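Local coordinates for outer surface protein (Bacillus cereus ATCC 14579, PDB 1X7F), which is uncharacterised but probably acts as a 6-phospho-N-acetylmuramidase, a glycosidase that cleaves phosphorylated cell-wall disaccharides, at residues His53-Ile58 against Glu257-Leu262; Gln176-Leu181 against Thr222-Arg227; Ala202-His207 against Glu232-His237. All coordinates share one frame; numbering follows the deposited sequence. Where two conformers were deposited one is given.

Contact 1 (His53-Ile58 against Glu257-Leu262)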
loop_
_atom_site.group_PDB
_atom_site.type_symbol
_atom_site.label_atom_id
_atom_site.label_comp_id
_atom_site.label_asym_id
_atom_site.label_seq_id
_atom_site.Cartn_x
_atom_site.Cartn_y
_atom_site.Cartn_z
ATOM N N HIS A 53 14.412 1.195 -7.615
ATOM C CA HIS A 53 12.984 1.567 -7.694
ATOM C C HIS A 53 12.436 2.151 -6.383
ATOM O O HIS A 53 11.236 2.073 -6.126
ATOM C CB HIS A 53 12.113 0.379 -8.168
ATOM C CG HIS A 53 12.480 -0.130 -9.528
ATOM N ND1 HIS A 53 12.312 0.620 -10.675
ATOM C CD2 HIS A 53 13.039 -1.300 -9.921
ATOM C CE1 HIS A 53 12.746 -0.068 -11.716
ATOM N NE2 HIS A 53 13.186 -1.238 -11.287
ATOM N N GLY A 54 13.317 2.706 -5.552
ATOM C CA GLY A 54 12.929 3.409 -4.319
ATOM C C GLY A 54 12.492 2.581 -3.117
ATOM O O GLY A 54 11.836 3.096 -2.198
ATOM N N PHE A 55 12.835 1.296 -3.107
ATOM C CA PHE A 55 12.611 0.480 -1.918
ATOM C C PHE A 55 13.705 0.838 -0.899
ATOM O O PHE A 55 14.864 1.014 -1.265
ATOM C CB PHE A 55 12.626 -1.012 -2.254
ATOM C CG PHE A 55 11.401 -1.494 -3.003
ATOM C CD1 PHE A 55 11.108 -1.031 -4.290
ATOM C CD2 PHE A 55 10.563 -2.436 -2.438
ATOM C CE1 PHE A 55 9.985 -1.491 -4.990
ATOM C CE2 PHE A 55 9.424 -2.901 -3.125
ATOM C CZ PHE A 55 9.143 -2.431 -4.407
ATOM N N SER A 56 13.326 0.976 0.366
ATOM C CA SER A 56 14.279 1.374 1.401
ATOM C C SER A 56 14.092 0.587 2.710
ATOM O O SER A 56 14.603 0.971 3.759
ATOM C CB SER A 56 14.178 2.889 1.657
ATOM O OG SER A 56 12.923 3.203 2.235
ATOM N N ARG A 57 13.344 -0.505 2.640
ATOM C CA ARG A 57 13.056 -1.314 3.813
ATOM C C ARG A 57 13.139 -2.797 3.437
ATOM O O ARG A 57 12.705 -3.191 2.349
ATOM C CB ARG A 57 11.663 -0.946 4.363
ATOM C CG ARG A 57 11.210 -1.773 5.564
ATOM C CD ARG A 57 9.981 -1.232 6.282
ATOM N NE ARG A 57 9.655 -2.083 7.422
ATOM C CZ ARG A 57 8.829 -1.761 8.415
ATOM N NH1 ARG A 57 8.225 -0.579 8.459
ATOM N NH2 ARG A 57 8.615 -2.631 9.386
ATOM N N ILE A 58 13.718 -3.599 4.332
ATOM C CA ILE A 58 13.804 -5.048 4.160
ATOM C C ILE A 58 13.203 -5.803 5.359
ATOM O O ILE A 58 13.490 -5.479 6.518
ATOM C CB ILE A 58 15.281 -5.499 3.936
ATOM C CG1 ILE A 58 15.847 -4.915 2.638
ATOM C CG2 ILE A 58 15.378 -7.032 3.907
ATOM C CD1 ILE A 58 17.266 -5.344 2.351
ATOM N N GLU A 257 9.694 -5.909 -13.410
ATOM C CA GLU A 257 8.465 -5.207 -13.791
ATOM C C GLU A 257 7.605 -4.841 -12.569
ATOM O O GLU A 257 7.095 -3.722 -12.482
ATOM C CB GLU A 257 7.664 -6.044 -14.805
ATOM C CG GLU A 257 6.359 -5.413 -15.285
ATOM C CD GLU A 257 5.496 -6.354 -16.121
ATOM O OE1 GLU A 257 6.013 -6.996 -17.059
ATOM O OE2 GLU A 257 4.283 -6.442 -15.854
ATOM N N GLU A 258 7.454 -5.782 -11.632
ATOM C CA GLU A 258 6.681 -5.536 -10.396
ATOM C C GLU A 258 7.320 -4.475 -9.500
ATOM O O GLU A 258 6.627 -3.595 -8.990
ATOM C CB GLU A 258 6.459 -6.826 -9.603
ATOM C CG GLU A 258 5.448 -7.779 -10.223
ATOM C CD GLU A 258 5.313 -9.063 -9.424
ATOM O OE1 GLU A 258 6.347 -9.566 -8.918
ATOM O OE2 GLU A 258 4.170 -9.572 -9.293
ATOM N N LEU A 259 8.641 -4.559 -9.319
ATOM C CA LEU A 259 9.387 -3.532 -8.581
ATOM C C LEU A 259 9.212 -2.157 -9.224
ATOM O O LEU A 259 9.036 -1.167 -8.525
ATOM C CB LEU A 259 10.890 -3.885 -8.450
ATOM C CG LEU A 259 11.271 -5.171 -7.676
ATOM C CD1 LEU A 259 12.748 -5.545 -7.919
ATOM C CD2 LEU A 259 10.949 -5.133 -6.157
ATOM N N GLU A 260 9.240 -2.110 -10.553
ATOM C CA GLU A 260 9.132 -0.858 -11.288
ATOM C C GLU A 260 7.749 -0.235 -11.130
ATOM O O GLU A 260 7.634 0.947 -10.839
ATOM C CB GLU A 260 9.476 -1.058 -12.765
ATOM C CG GLU A 260 9.529 0.244 -13.564
ATOM C CD GLU A 260 9.584 0.015 -15.065
ATOM O OE1 GLU A 260 10.167 0.857 -15.788
ATOM O OE2 GLU A 260 9.042 -1.017 -15.529
ATOM N N LYS A 261 6.712 -1.049 -11.323
ATOM C CA LYS A 261 5.325 -0.655 -11.109
ATOM C C LYS A 261 5.101 -0.035 -9.738
ATOM O O LYS A 261 4.398 0.966 -9.610
ATOM C CB LYS A 261 4.392 -1.870 -11.260
ATOM C CG LYS A 261 3.980 -2.139 -12.692
ATOM C CD LYS A 261 3.092 -3.380 -12.783
ATOM C CE LYS A 261 2.908 -3.785 -14.251
ATOM N NZ LYS A 261 1.929 -4.913 -14.406
ATOM N N LEU A 262 5.667 -0.672 -8.717
ATOM C CA LEU A 262 5.532 -0.194 -7.346
ATOM C C LEU A 262 6.292 1.109 -7.118
ATOM O O LEU A 262 5.769 2.027 -6.462
ATOM C CB LEU A 262 5.977 -1.264 -6.359
ATOM C CG LEU A 262 5.032 -2.458 -6.216
ATOM C CD1 LEU A 262 5.735 -3.554 -5.460
ATOM C CD2 LEU A 262 3.722 -2.073 -5.520
HETATM O O HOH W 1 10.225 2.737 -10.174
#
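His53 ND1 lies 3.0 Å from a water that links it to Glu260. The water donates to the backbone oxygen of Glu260, with 3.2 Å between the water oxygen and Glu260 O. The other ring nitrogen, His53 NE2, is hydrogen-bonded to Glu256 just before the helical segment, so both nitrogens of the ring are engaged.

The ring itself lies against the helix backbone. Glu260 CA sits over one face in a CH-pi contact, 3.7 Å from the ring centroid and 17° off the normal. Glu260 CB comes to 3.6 Å from His53 CE1, and CG follows it closely. Beyond CG the Glu260 chain runs on extended, with CG opposite the backbone N (chi1 -174°). This leaves the carboxylate oxygen Glu260 OE1 5.5 Å from His53 ND1, not in contact. At another ring atom, His53 CD2 meets Leu259 CB.

Phe55 makes the apolar half. Leu259 CD2 lies over one face of its ring, 4.1 Å from the centroid and shifted toward the rim. Leu262 CD1 approaches the edge near the ring plane, 3.7 Å from Phe55 CZ. Leu259 O also lies at the edge, close to Phe55 CE1. Ala50 of helix 40-51 and Ile249 of strand 246-249 also touch both Phe55 and Leu259.

The loop and strand around residues 53-55 thus pack on helix 256-264 in a parallel, barrel-like beta/alpha domain. Dispersion and CH-pi contacts hold them together, and the polar link is carried by water and by Glu256.

Contact 2 (Gln176-Leu181 against Thr222-Arg227)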
loop_
_atom_site.group_PDB
_atom_site.type_symbol
_atom_site.label_atom_id
_atom_site.label_comp_id
_atom_site.label_asym_id
_atom_site.label_seq_id
_atom_site.Cartn_x
_atom_site.Cartn_y
_atom_site.Cartn_z
ATOM N N GLN A 176 -1.537 -19.318 3.753
ATOM C CA GLN A 176 -2.682 -20.174 3.435
ATOM C C GLN A 176 -3.826 -19.338 2.842
ATOM O O GLN A 176 -4.281 -18.377 3.460
ATOM C CB GLN A 176 -3.166 -20.969 4.667
ATOM C CG GLN A 176 -4.333 -21.908 4.342
ATOM C CD GLN A 176 -4.941 -22.617 5.546
ATOM O OE1 GLN A 176 -6.095 -23.033 5.497
ATOM N NE2 GLN A 176 -4.173 -22.758 6.618
ATOM N N LYS A 177 -4.285 -19.704 1.646
ATOM C CA LYS A 177 -5.409 -18.997 1.011
ATOM C C LYS A 177 -6.642 -18.929 1.952
ATOM O O LYS A 177 -6.932 -19.873 2.703
ATOM C CB LYS A 177 -5.763 -19.580 -0.375
ATOM C CG LYS A 177 -6.105 -21.054 -0.376
ATOM C CD LYS A 177 -6.992 -21.454 -1.559
ATOM C CE LYS A 177 -6.239 -21.565 -2.862
ATOM N NZ LYS A 177 -6.955 -22.515 -3.766
ATOM N N PHE A 178 -7.316 -17.780 1.915
ATOM C CA PHE A 178 -8.522 -17.518 2.687
ATOM C C PHE A 178 -8.301 -17.313 4.192
ATOM O O PHE A 178 -9.275 -17.143 4.935
ATOM C CB PHE A 178 -9.601 -18.570 2.407
ATOM C CG PHE A 178 -10.135 -18.542 0.981
ATOM C CD1 PHE A 178 -9.970 -19.640 0.138
ATOM C CD2 PHE A 178 -10.833 -17.433 0.497
ATOM C CE1 PHE A 178 -10.495 -19.645 -1.160
ATOM C CE2 PHE A 178 -11.344 -17.418 -0.808
ATOM C CZ PHE A 178 -11.179 -18.536 -1.635
ATOM N N THR A 179 -7.036 -17.308 4.636
ATOM C CA THR A 179 -6.741 -17.036 6.046
ATOM C C THR A 179 -6.242 -15.631 6.299
ATOM O O THR A 179 -5.961 -15.286 7.441
ATOM C CB THR A 179 -5.758 -18.064 6.661
ATOM O OG1 THR A 179 -4.474 -17.923 6.034
ATOM C CG2 THR A 179 -6.221 -19.495 6.384
ATOM N N GLY A 180 -6.121 -14.823 5.248
ATOM C CA GLY A 180 -5.756 -13.422 5.389
ATOM C C GLY A 180 -6.812 -12.648 6.154
ATOM O O GLY A 180 -7.936 -13.143 6.349
ATOM N N LEU A 181 -6.456 -11.432 6.582
ATOM C CA LEU A 181 -7.352 -10.618 7.419
ATOM C C LEU A 181 -8.546 -10.068 6.632
ATOM O O LEU A 181 -8.387 -9.718 5.459
ATOM C CB LEU A 181 -6.592 -9.439 8.062
ATOM C CG LEU A 181 -5.356 -9.773 8.911
ATOM C CD1 LEU A 181 -4.815 -8.516 9.605
ATOM C CD2 LEU A 181 -5.647 -10.919 9.917
ATOM N N THR A 222 -1.206 -9.475 3.660
ATOM C CA THR A 222 -1.917 -9.293 4.924
ATOM C C THR A 222 -3.439 -9.401 4.773
ATOM O O THR A 222 -4.088 -10.165 5.494
ATOM C CB THR A 222 -1.565 -7.925 5.521
ATOM O OG1 THR A 222 -0.186 -7.912 5.916
ATOM C CG2 THR A 222 -2.345 -7.698 6.822
ATOM N N LEU A 223 -4.002 -8.611 3.861
ATOM C CA LEU A 223 -5.445 -8.643 3.591
ATOM C C LEU A 223 -5.747 -9.819 2.685
ATOM O O LEU A 223 -5.071 -10.009 1.655
ATOM C CB LEU A 223 -5.914 -7.344 2.906
ATOM C CG LEU A 223 -6.236 -6.169 3.831
ATOM C CD1 LEU A 223 -6.138 -4.819 3.084
ATOM C CD2 LEU A 223 -7.609 -6.327 4.530
ATOM N N GLU A 224 -6.766 -10.594 3.036
ATOM C CA GLU A 224 -7.149 -11.711 2.174
ATOM C C GLU A 224 -7.539 -11.229 0.780
ATOM O O GLU A 224 -7.190 -11.872 -0.214
ATOM C CB GLU A 224 -8.274 -12.565 2.801
ATOM C CG GLU A 224 -8.621 -13.813 1.999
ATOM C CD GLU A 224 -7.402 -14.683 1.715
ATOM O OE1 GLU A 224 -6.504 -14.754 2.582
ATOM O OE2 GLU A 224 -7.337 -15.319 0.631
ATOM N N GLU A 225 -8.218 -10.084 0.707
ATOM C CA GLU A 225 -8.771 -9.582 -0.568
ATOM C C GLU A 225 -7.693 -9.208 -1.582
ATOM O O GLU A 225 -7.983 -9.032 -2.775
ATOM C CB GLU A 225 -9.721 -8.397 -0.326
ATOM C CG GLU A 225 -9.037 -7.175 0.302
ATOM C CD GLU A 225 -10.042 -6.229 0.922
ATOM O OE1 GLU A 225 -10.646 -6.584 1.970
ATOM O OE2 GLU A 225 -10.229 -5.128 0.365
ATOM N N HIS A 226 -6.451 -9.107 -1.108
ATOM C CA HIS A 226 -5.315 -8.738 -1.938
ATOM C C HIS A 226 -4.650 -9.930 -2.624
ATOM O O HIS A 226 -3.839 -9.735 -3.529
ATOM C CB HIS A 226 -4.269 -8.001 -1.100
ATOM C CG HIS A 226 -4.624 -6.582 -0.789
ATOM N ND1 HIS A 226 -3.836 -5.782 0.014
ATOM C CD2 HIS A 226 -5.663 -5.808 -1.188
ATOM C CE1 HIS A 226 -4.376 -4.582 0.101
ATOM N NE2 HIS A 226 -5.485 -4.569 -0.622
ATOM N N ARG A 227 -4.988 -11.151 -2.202
ATOM C CA ARG A 227 -4.284 -12.366 -2.652
ATOM C C ARG A 227 -4.179 -12.516 -4.179
ATOM O O ARG A 227 -3.166 -13.014 -4.710
ATOM C CB ARG A 227 -4.940 -13.611 -2.053
ATOM C CG ARG A 227 -4.106 -14.892 -2.185
ATOM C CD ARG A 227 -4.631 -16.062 -1.337
ATOM N NE ARG A 227 -4.696 -15.697 0.081
ATOM C CZ ARG A 227 -3.651 -15.689 0.911
ATOM N NH1 ARG A 227 -2.429 -16.041 0.497
ATOM N NH2 ARG A 227 -3.830 -15.327 2.168
HETATM O O HOH W 2 -9.762 -9.024 3.054
#
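Glu224 receives charge-assisted hydrogen bonds from Gly180 N, just after the type II turn Gln176-Thr179, and, weakly, from Phe178 N inside it. Gly180 N donates to Glu224 OE1 over 2.7 Å, reaching the anti side of that oxygen. The weak bond from Phe178 N goes to Glu224 OE2. CG of Glu224 stands opposite its backbone N and the chain then bends (chi2 54°), which turns the carboxylate against this backbone. The turn is held by Gln176 O, which accepts from both Thr179 N and Thr179 OG1.

The salt bridge lies within segment 222-227. Arg227 grips the same carboxylate side-on: NE bonds Glu224 OE2 at 2.7 Å and NH2 bonds Glu224 OE1 at 2.8 Å, both on syn sides and both close to the guanidinium plane. OE1 thus accepts from Arg227 NH2 and Gly180 N. Arg227 NH1 and NH2 also bond to the backbone oxygens of Asp218 and Tyr174, which fixes the guanidinium further. One of its faces carries Gln176 O and Lys177 CA.

Backbone bonds follow. Leu181 N donates to Thr222 O at 2.9 Å, and Glu224 N returns to Leu181 O at 3.0 Å. A water also donates to Leu181 O and connects it to Glu225 N and OE1.

Apolar contacts are few. Leu181 CD1 rests on Thr222 CG2 at 3.8 Å, and Lys177 CB meets Arg227 CD, also at 3.8 Å.

Two bonds to Leu181 that flank Leu223 make a single bridge of the parallel kind, beside the type II turn. The two loops follow strands 167-170 and 201-204, the outermost of an eight-stranded parallel sheet. This is consistent with loops at the C-terminal ends of the strands of a (beta/alpha)8 barrel, as in its family.

Contact 3 (Ala202-His207 against Glu232-His237); sequences AFITSH and EVQAKH
Ile204 turns its side chain from the end of strand 201-204 onto helix 231-240, chiefly against Gln234. Its CB lies 3.9 Å from Gln234 CB and also close to the amide end of that residue. The branch methyl CG2 packs more tightly, 3.5 Å from Gln234 CB, and reaches the helix backbone at Ala235 N. CG1 takes the position between the backbone N and the carbonyl carbon (chi1 66°). From there CD1 extends to Ala235, with 4.2 Å between Ile204 CD1 and Ala235 CB. Leu262, Ile231 and Leu238 also touch Ile204.

Gln234 reaches back to the backbone just past the strand. Its chain is extended beyond CG, and its amide lies alongside Thr205. As modelled, Gln234 NE2 lies 2.9 Å from Thr205 N and Gln234 OE1 2.9 Å from Thr205 O, but the amide is probably turned over. The hydroxyl of Thr205 is engaged with Leu220 N and Asn251. His207 comes at the amide from the opposite direction, its ring turned 51° against the amide plane. Its NE2 is hydrogen-bonded to Leu229 O.

Strand 201-204 and helix 231-240 are consecutive elements of the barrel-like domain, and this contact packs one on the other. The aliphatic part joins helix to strand, while the buried amide, if turned over, could satisfy the backbone N and O of Thr205.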
loop_
_atom_site.group_PDB
_atom_site.type_symbol
_atom_site.label_atom_id
_atom_site.label_comp_id
_atom_site.label_asym_id
_atom_site.label_seq_id
_atom_site.Cartn_x
_atom_site.Cartn_y
_atom_site.Cartn_z
ATOM N N ALA A 202 2.260 -3.217 6.266
ATOM C CA ALA A 202 1.570 -4.456 5.911
ATOM C C ALA A 202 2.237 -5.052 4.672
ATOM O O ALA A 202 3.046 -4.382 3.992
ATOM C CB ALA A 202 0.064 -4.200 5.645
ATOM N N PHE A 203 1.851 -6.285 4.369
ATOM C CA PHE A 203 2.446 -7.072 3.290
ATOM C C PHE A 203 1.541 -7.203 2.074
ATOM O O PHE A 203 0.321 -7.388 2.194
ATOM C CB PHE A 203 2.756 -8.479 3.788
ATOM C CG PHE A 203 3.963 -8.567 4.690
ATOM C CD1 PHE A 203 3.810 -8.720 6.073
ATOM C CD2 PHE A 203 5.251 -8.537 4.157
ATOM C CE1 PHE A 203 4.926 -8.855 6.898
ATOM C CE2 PHE A 203 6.361 -8.661 4.973
ATOM C CZ PHE A 203 6.197 -8.814 6.346
ATOM N N ILE A 204 2.158 -7.115 0.902
ATOM C CA ILE A 204 1.495 -7.426 -0.355
ATOM C C ILE A 204 2.216 -8.592 -1.025
ATOM O O ILE A 204 3.350 -8.935 -0.670
ATOM C CB ILE A 204 1.463 -6.189 -1.290
ATOM C CG1 ILE A 204 2.879 -5.787 -1.748
ATOM C CG2 ILE A 204 0.680 -5.048 -0.640
ATOM C CD1 ILE A 204 2.899 -4.636 -2.745
ATOM N N THR A 205 1.558 -9.206 -1.996
ATOM C CA THR A 205 2.104 -10.393 -2.626
ATOM C C THR A 205 2.408 -10.203 -4.109
ATOM O O THR A 205 1.619 -9.621 -4.868
ATOM C CB THR A 205 1.176 -11.595 -2.382
ATOM O OG1 THR A 205 1.813 -12.802 -2.826
ATOM C CG2 THR A 205 -0.101 -11.503 -3.219
ATOM N N SER A 206 3.580 -10.685 -4.494
ATOM C CA SER A 206 3.989 -10.766 -5.882
ATOM C C SER A 206 3.368 -11.994 -6.552
ATOM O O SER A 206 3.128 -13.028 -5.905
ATOM C CB SER A 206 5.513 -10.820 -5.954
ATOM O OG SER A 206 5.965 -11.278 -7.212
ATOM N N HIS A 207 3.104 -11.872 -7.850
ATOM C CA HIS A 207 2.549 -12.975 -8.634
ATOM C C HIS A 207 3.624 -13.703 -9.449
ATOM O O HIS A 207 3.327 -14.645 -10.184
ATOM C CB HIS A 207 1.372 -12.474 -9.486
ATOM C CG HIS A 207 0.288 -11.853 -8.662
ATOM N ND1 HIS A 207 -0.410 -12.557 -7.698
ATOM C CD2 HIS A 207 -0.162 -10.578 -8.596
ATOM C CE1 HIS A 207 -1.277 -11.754 -7.111
ATOM N NE2 HIS A 207 -1.137 -10.545 -7.630
ATOM N N GLU A 232 0.478 -3.653 -7.713
ATOM C CA GLU A 232 0.430 -2.203 -7.545
ATOM C C GLU A 232 -0.920 -1.736 -7.002
ATOM O O GLU A 232 -0.999 -0.693 -6.346
ATOM C CB GLU A 232 0.805 -1.471 -8.858
ATOM C CG GLU A 232 -0.287 -1.433 -9.924
ATOM C CD GLU A 232 -0.353 -2.679 -10.796
ATOM O OE1 GLU A 232 -1.109 -2.638 -11.785
ATOM O OE2 GLU A 232 0.332 -3.699 -10.525
ATOM N N VAL A 233 -1.968 -2.514 -7.260
ATOM C CA VAL A 233 -3.310 -2.229 -6.732
ATOM C C VAL A 233 -3.373 -2.492 -5.217
ATOM O O VAL A 233 -3.894 -1.681 -4.461
ATOM C CB VAL A 233 -4.405 -3.002 -7.529
ATOM C CG1 VAL A 233 -5.791 -2.762 -6.953
ATOM C CG2 VAL A 233 -4.354 -2.560 -9.012
ATOM N N GLN A 234 -2.805 -3.610 -4.785
ATOM C CA GLN A 234 -2.589 -3.871 -3.366
ATOM C C GLN A 234 -1.904 -2.718 -2.619
ATOM O O GLN A 234 -2.361 -2.324 -1.556
ATOM C CB GLN A 234 -1.757 -5.146 -3.189
ATOM C CG GLN A 234 -2.314 -6.393 -3.839
ATOM C CD GLN A 234 -1.348 -7.567 -3.706
ATOM O OE1 GLN A 234 -0.948 -8.184 -4.700
ATOM N NE2 GLN A 234 -0.978 -7.874 -2.486
ATOM N N ALA A 235 -0.820 -2.179 -3.185
ATOM C CA ALA A 235 -0.087 -1.064 -2.581
ATOM C C ALA A 235 -0.914 0.217 -2.541
ATOM O O ALA A 235 -0.953 0.910 -1.519
ATOM C CB ALA A 235 1.228 -0.827 -3.307
ATOM N N LYS A 236 -1.561 0.532 -3.657
ATOM C CA LYS A 236 -2.496 1.648 -3.737
ATOM C C LYS A 236 -3.523 1.540 -2.617
ATOM O O LYS A 236 -3.784 2.504 -1.908
ATOM C CB LYS A 236 -3.230 1.668 -5.095
ATOM C CG LYS A 236 -2.437 2.239 -6.280
ATOM C CD LYS A 236 -3.304 2.200 -7.571
ATOM C CE LYS A 236 -2.517 2.643 -8.784
ATOM N NZ LYS A 236 -3.388 3.051 -9.917
ATOM N N HIS A 237 -4.103 0.356 -2.454
ATOM C CA HIS A 237 -5.127 0.174 -1.451
ATOM C C HIS A 237 -4.615 0.445 -0.027
ATOM O O HIS A 237 -5.203 1.257 0.694
ATOM C CB HIS A 237 -5.762 -1.208 -1.583
ATOM C CG HIS A 237 -6.932 -1.419 -0.676
ATOM N ND1 HIS A 237 -7.413 -2.671 -0.365
ATOM C CD2 HIS A 237 -7.717 -0.539 -0.014
ATOM C CE1 HIS A 237 -8.445 -2.556 0.448
ATOM N NE2 HIS A 237 -8.648 -1.272 0.677
#

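In the fold
All three contacts lie in the N-terminal, barrel-like part of the chain. Contacts 1 and 3 have centres about 11 Å apart and share its parallel sheet. They touch where Leu262 CD2 packs on Ala235 CB at 3.6 Å, and where Glu258 OE2 probably bonds His207 N at 2.9 Å. Contacts 2 and 3 are also about 11 Å apart between centres. They probably join through His226 NE2 and His237 ND1 at 2.7 Å. Contacts 1 and 2 do not touch; their nearest atoms are about 9 Å apart. Contact 3 therefore connects the other two. No ligand or catalytic residue is identified. Contact 2 lies on the C-terminal side of the strands, where (beta/alpha)8 enzymes have their active sites, as is probable here.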